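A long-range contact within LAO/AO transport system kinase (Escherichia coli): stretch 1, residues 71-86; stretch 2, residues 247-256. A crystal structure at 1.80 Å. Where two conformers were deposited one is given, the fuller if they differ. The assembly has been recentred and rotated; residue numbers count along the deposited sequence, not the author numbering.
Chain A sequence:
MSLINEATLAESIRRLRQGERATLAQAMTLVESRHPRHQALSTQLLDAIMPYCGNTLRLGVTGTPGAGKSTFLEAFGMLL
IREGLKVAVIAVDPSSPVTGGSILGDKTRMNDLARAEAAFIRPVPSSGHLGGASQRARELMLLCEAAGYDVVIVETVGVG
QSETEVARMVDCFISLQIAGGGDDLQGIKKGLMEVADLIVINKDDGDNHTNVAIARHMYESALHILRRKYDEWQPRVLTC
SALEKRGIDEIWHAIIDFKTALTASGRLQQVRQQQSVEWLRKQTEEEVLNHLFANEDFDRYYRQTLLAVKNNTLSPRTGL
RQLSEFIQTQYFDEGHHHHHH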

# COMPACT_ATOMS: atom_id res chain seq x y z
N THR A 71 -20.16 -22.23 -7.83
CA THR A 71 -20.85 -22.51 -9.10
C THR A 71 -20.08 -21.94 -10.28
O THR A 71 -19.97 -22.58 -11.34
CB THR A 71 -22.32 -22.02 -9.12
OG1 THR A 71 -22.38 -20.58 -9.04
CG2 THR A 71 -23.08 -22.62 -7.96
N PHE A 72 -19.52 -20.73 -10.10
CA PHE A 72 -18.70 -20.12 -11.12
C PHE A 72 -17.47 -20.97 -11.44
O PHE A 72 -17.20 -21.24 -12.60
CB PHE A 72 -18.27 -18.68 -10.75
CG PHE A 72 -17.23 -18.12 -11.67
CD1 PHE A 72 -17.61 -17.62 -12.91
CD2 PHE A 72 -15.88 -18.13 -11.32
CE1 PHE A 72 -16.66 -17.12 -13.79
CE2 PHE A 72 -14.92 -17.64 -12.20
CZ PHE A 72 -15.31 -17.13 -13.44
N LEU A 73 -16.72 -21.37 -10.41
CA LEU A 73 -15.54 -22.19 -10.61
C LEU A 73 -15.82 -23.50 -11.33
O LEU A 73 -15.05 -23.92 -12.19
CB LEU A 73 -14.84 -22.46 -9.28
CG LEU A 73 -14.07 -21.27 -8.71
CD1 LEU A 73 -13.62 -21.60 -7.30
CD2 LEU A 73 -12.88 -20.88 -9.62
N GLU A 74 -16.93 -24.13 -10.97
CA GLU A 74 -17.34 -25.37 -11.63
C GLU A 74 -17.62 -25.11 -13.11
O GLU A 74 -17.09 -25.81 -13.97
CB GLU A 74 -18.58 -25.96 -10.94
CG GLU A 74 -19.02 -27.28 -11.59
CD GLU A 74 -20.40 -27.73 -11.14
OE1 GLU A 74 -21.29 -26.87 -10.97
OE2 GLU A 74 -20.61 -28.95 -10.98
N ALA A 75 -18.46 -24.12 -13.40
CA ALA A 75 -18.77 -23.78 -14.79
C ALA A 75 -17.52 -23.37 -15.58
O ALA A 75 -17.31 -23.83 -16.70
CB ALA A 75 -19.85 -22.68 -14.85
N PHE A 76 -16.68 -22.52 -14.99
CA PHE A 76 -15.48 -22.03 -15.65
C PHE A 76 -14.51 -23.19 -15.89
O PHE A 76 -13.98 -23.33 -17.00
CB PHE A 76 -14.82 -20.91 -14.81
CG PHE A 76 -13.59 -20.31 -15.43
CD1 PHE A 76 -13.66 -19.54 -16.60
CD2 PHE A 76 -12.34 -20.48 -14.83
CE1 PHE A 76 -12.51 -18.96 -17.16
CE2 PHE A 76 -11.17 -19.91 -15.39
CZ PHE A 76 -11.25 -19.16 -16.55
N GLY A 77 -14.31 -24.00 -14.86
CA GLY A 77 -13.41 -25.17 -14.93
C GLY A 77 -13.84 -26.13 -16.04
O GLY A 77 -13.01 -26.56 -16.86
N MET A 78 -15.14 -26.43 -16.06
CA MET A 78 -15.70 -27.33 -17.09
C MET A 78 -15.56 -26.76 -18.50
O MET A 78 -15.28 -27.50 -19.43
CB MET A 78 -17.15 -27.74 -16.75
CG MET A 78 -17.27 -28.74 -15.58
SD MET A 78 -16.19 -30.21 -15.70
CE MET A 78 -16.76 -30.97 -17.22
N LEU A 79 -15.69 -25.45 -18.64
CA LEU A 79 -15.41 -24.81 -19.94
C LEU A 79 -13.98 -25.06 -20.42
O LEU A 79 -13.75 -25.39 -21.58
CB LEU A 79 -15.70 -23.30 -19.89
CG LEU A 79 -15.47 -22.44 -21.14
CD1 LEU A 79 -16.33 -21.21 -21.03
CD2 LEU A 79 -14.04 -22.04 -21.34
N LEU A 80 -13.02 -24.88 -19.52
CA LEU A 80 -11.60 -25.07 -19.85
C LEU A 80 -11.34 -26.51 -20.27
O LEU A 80 -10.59 -26.75 -21.22
CB LEU A 80 -10.69 -24.69 -18.68
CG LEU A 80 -10.73 -23.21 -18.27
CD1 LEU A 80 -9.98 -22.94 -16.94
CD2 LEU A 80 -10.15 -22.38 -19.38
N ILE A 81 -11.97 -27.44 -19.57
CA ILE A 81 -11.79 -28.87 -19.88
C ILE A 81 -12.39 -29.20 -21.25
O ILE A 81 -11.76 -29.90 -22.05
CB ILE A 81 -12.35 -29.77 -18.77
CG1 ILE A 81 -11.44 -29.70 -17.54
CG2 ILE A 81 -12.48 -31.23 -19.25
CD1 ILE A 81 -12.13 -30.02 -16.27
N ARG A 82 -13.57 -28.66 -21.53
CA ARG A 82 -14.15 -28.76 -22.88
C ARG A 82 -13.23 -28.22 -23.96
O ARG A 82 -13.22 -28.75 -25.07
CB ARG A 82 -15.51 -28.07 -22.95
CG ARG A 82 -16.65 -28.96 -22.52
CD ARG A 82 -17.98 -28.26 -22.68
NE ARG A 82 -18.47 -27.82 -21.38
CZ ARG A 82 -18.69 -26.56 -21.02
NH1 ARG A 82 -19.14 -26.30 -19.81
NH2 ARG A 82 -18.50 -25.56 -21.87
N GLU A 83 -12.44 -27.19 -23.65
CA GLU A 83 -11.46 -26.64 -24.59
C GLU A 83 -10.25 -27.57 -24.74
O GLU A 83 -9.30 -27.25 -25.46
CB GLU A 83 -10.97 -25.25 -24.15
CG GLU A 83 -12.02 -24.13 -24.18
CD GLU A 83 -12.37 -23.67 -25.59
OE1 GLU A 83 -11.46 -23.49 -26.43
OE2 GLU A 83 -13.58 -23.49 -25.86
N GLY A 84 -10.26 -28.69 -24.03
CA GLY A 84 -9.16 -29.65 -24.03
C GLY A 84 -7.99 -29.27 -23.13
O GLY A 84 -6.86 -29.72 -23.36
N LEU A 85 -8.24 -28.44 -22.11
CA LEU A 85 -7.16 -28.03 -21.19
C LEU A 85 -7.21 -28.82 -19.88
O LEU A 85 -8.25 -29.33 -19.48
CB LEU A 85 -7.22 -26.51 -20.91
CG LEU A 85 -7.09 -25.55 -22.11
CD1 LEU A 85 -7.53 -24.14 -21.73
CD2 LEU A 85 -5.67 -25.56 -22.67
N LYS A 86 -6.06 -28.89 -19.22
CA LYS A 86 -5.92 -29.50 -17.90
C LYS A 86 -5.89 -28.34 -16.89
O LYS A 86 -5.05 -27.43 -17.02
CB LYS A 86 -4.63 -30.32 -17.82
CG LYS A 86 -4.62 -31.55 -18.77
CD LYS A 86 -3.23 -32.19 -18.87
CE LYS A 86 -2.28 -31.37 -19.76
NZ LYS A 86 -0.90 -31.96 -19.86
N GLY A 247 -22.47 -16.40 -20.19
CA GLY A 247 -21.45 -15.41 -19.84
C GLY A 247 -20.09 -15.98 -19.52
O GLY A 247 -19.11 -15.24 -19.47
N ILE A 248 -20.02 -17.30 -19.32
CA ILE A 248 -18.76 -17.94 -18.94
C ILE A 248 -17.75 -17.92 -20.09
O ILE A 248 -16.59 -17.61 -19.88
CB ILE A 248 -18.95 -19.40 -18.40
CG1 ILE A 248 -20.09 -19.49 -17.38
CG2 ILE A 248 -17.62 -19.96 -17.83
CD1 ILE A 248 -19.90 -18.65 -16.12
N ASP A 249 -18.21 -18.25 -21.30
CA ASP A 249 -17.37 -18.22 -22.50
C ASP A 249 -16.72 -16.84 -22.66
O ASP A 249 -15.55 -16.71 -23.00
CB ASP A 249 -18.22 -18.52 -23.76
CG ASP A 249 -18.89 -19.89 -23.72
OD1 ASP A 249 -18.28 -20.87 -23.27
OD2 ASP A 249 -20.06 -19.99 -24.16
N GLU A 250 -17.51 -15.80 -22.39
CA GLU A 250 -17.08 -14.41 -22.56
C GLU A 250 -16.01 -14.02 -21.53
O GLU A 250 -15.09 -13.24 -21.84
CB GLU A 250 -18.30 -13.49 -22.46
CG GLU A 250 -19.23 -13.57 -23.70
CD GLU A 250 -20.13 -14.82 -23.79
OE1 GLU A 250 -20.14 -15.72 -22.90
OE2 GLU A 250 -20.86 -14.91 -24.80
N ILE A 251 -16.12 -14.57 -20.33
CA ILE A 251 -15.12 -14.35 -19.28
C ILE A 251 -13.78 -14.98 -19.68
O ILE A 251 -12.73 -14.34 -19.57
CB ILE A 251 -15.64 -14.81 -17.90
CG1 ILE A 251 -16.77 -13.86 -17.43
CG2 ILE A 251 -14.48 -14.93 -16.87
CD1 ILE A 251 -17.67 -14.39 -16.41
N TRP A 252 -13.81 -16.21 -20.19
CA TRP A 252 -12.60 -16.87 -20.68
C TRP A 252 -11.98 -16.07 -21.81
O TRP A 252 -10.78 -15.86 -21.87
CB TRP A 252 -12.93 -18.31 -21.12
CG TRP A 252 -11.80 -19.08 -21.71
CD1 TRP A 252 -11.82 -19.80 -22.89
CD2 TRP A 252 -10.47 -19.23 -21.18
NE1 TRP A 252 -10.59 -20.39 -23.11
CE2 TRP A 252 -9.75 -20.06 -22.08
CE3 TRP A 252 -9.82 -18.74 -20.03
CZ2 TRP A 252 -8.41 -20.42 -21.86
CZ3 TRP A 252 -8.48 -19.10 -19.82
CH2 TRP A 252 -7.80 -19.93 -20.72
N HIS A 253 -12.83 -15.58 -22.71
CA HIS A 253 -12.36 -14.76 -23.80
C HIS A 253 -11.70 -13.45 -23.34
O HIS A 253 -10.72 -13.02 -23.93
CB HIS A 253 -13.49 -14.52 -24.78
CG HIS A 253 -13.85 -15.77 -25.53
ND1 HIS A 253 -15.10 -15.98 -26.07
CD2 HIS A 253 -13.13 -16.88 -25.77
CE1 HIS A 253 -15.11 -17.17 -26.66
NE2 HIS A 253 -13.93 -17.74 -26.48
N ALA A 254 -12.22 -12.86 -22.28
CA ALA A 254 -11.62 -11.66 -21.71
C ALA A 254 -10.26 -11.97 -21.10
O ALA A 254 -9.33 -11.18 -21.22
CB ALA A 254 -12.55 -11.03 -20.68
N ILE A 255 -10.15 -13.12 -20.43
CA ILE A 255 -8.87 -13.57 -19.88
C ILE A 255 -7.84 -13.75 -21.00
O ILE A 255 -6.69 -13.34 -20.85
CB ILE A 255 -9.02 -14.86 -19.02
CG1 ILE A 255 -9.79 -14.52 -17.73
CG2 ILE A 255 -7.62 -15.46 -18.66
CD1 ILE A 255 -10.47 -15.69 -17.00
N ILE A 256 -8.25 -14.36 -22.10
CA ILE A 256 -7.36 -14.50 -23.27
C ILE A 256 -6.94 -13.12 -23.80
O ILE A 256 -5.77 -12.90 -24.09
CB ILE A 256 -8.00 -15.39 -24.37
CG1 ILE A 256 -8.10 -16.83 -23.86
CG2 ILE A 256 -7.15 -15.34 -25.66
CD1 ILE A 256 -9.02 -17.71 -24.68
O HOH W 1 -9.58 -22.09 -25.26

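Two helices, 71-82 and 248-256, pack at a crossing angle of -70° with their axes 10.0 Å apart at closest approach; the two stretches bury 532 Å² in all, mostly between apolar side chains, and no direct hydrogen bond joins them. One large bump is Ile248, one residue past the N-cap Gly247. Its side chain drops as a knob into the hollow among Phe72, Ala75, Phe76 and Leu79. The small Ala75 leaves room there, its CB lying 4.1 Å from Ile248 CG1, and Ile248 CG2 comes within 3.7 Å of both Phe76 CA and Leu79 CD1. Phe72, chi1 t, brings its ring to Ile251, with CE1 3.9 Å from Ile251 CD1. Phe76, also t, reaches along the second helix, its CZ 3.6 Å from Ile255 CD1 and 3.8 Å from Trp252 CE3.

Trp252 is the other, its broad indole meeting Phe76, Leu79, Leu80 and Leu85. Leu80 CD2 sits over one face, 3.4 Å from the centroid of the Trp252 six-membered ring, in a CH-pi contact. Leu79 CD2 approaches Trp252 CD1 at 3.5 Å. Beyond the helix end, where Gly84 adopts positive phi in a Schellman motif, Leu85 CD1 reaches Trp252 CZ2 at 3.8 Å. The indole's polar atom is satisfied by water 1, which accepts from Trp252 NE1 (2.9 Å to water O) and donates to Glu83 OE1 (2.6 Å).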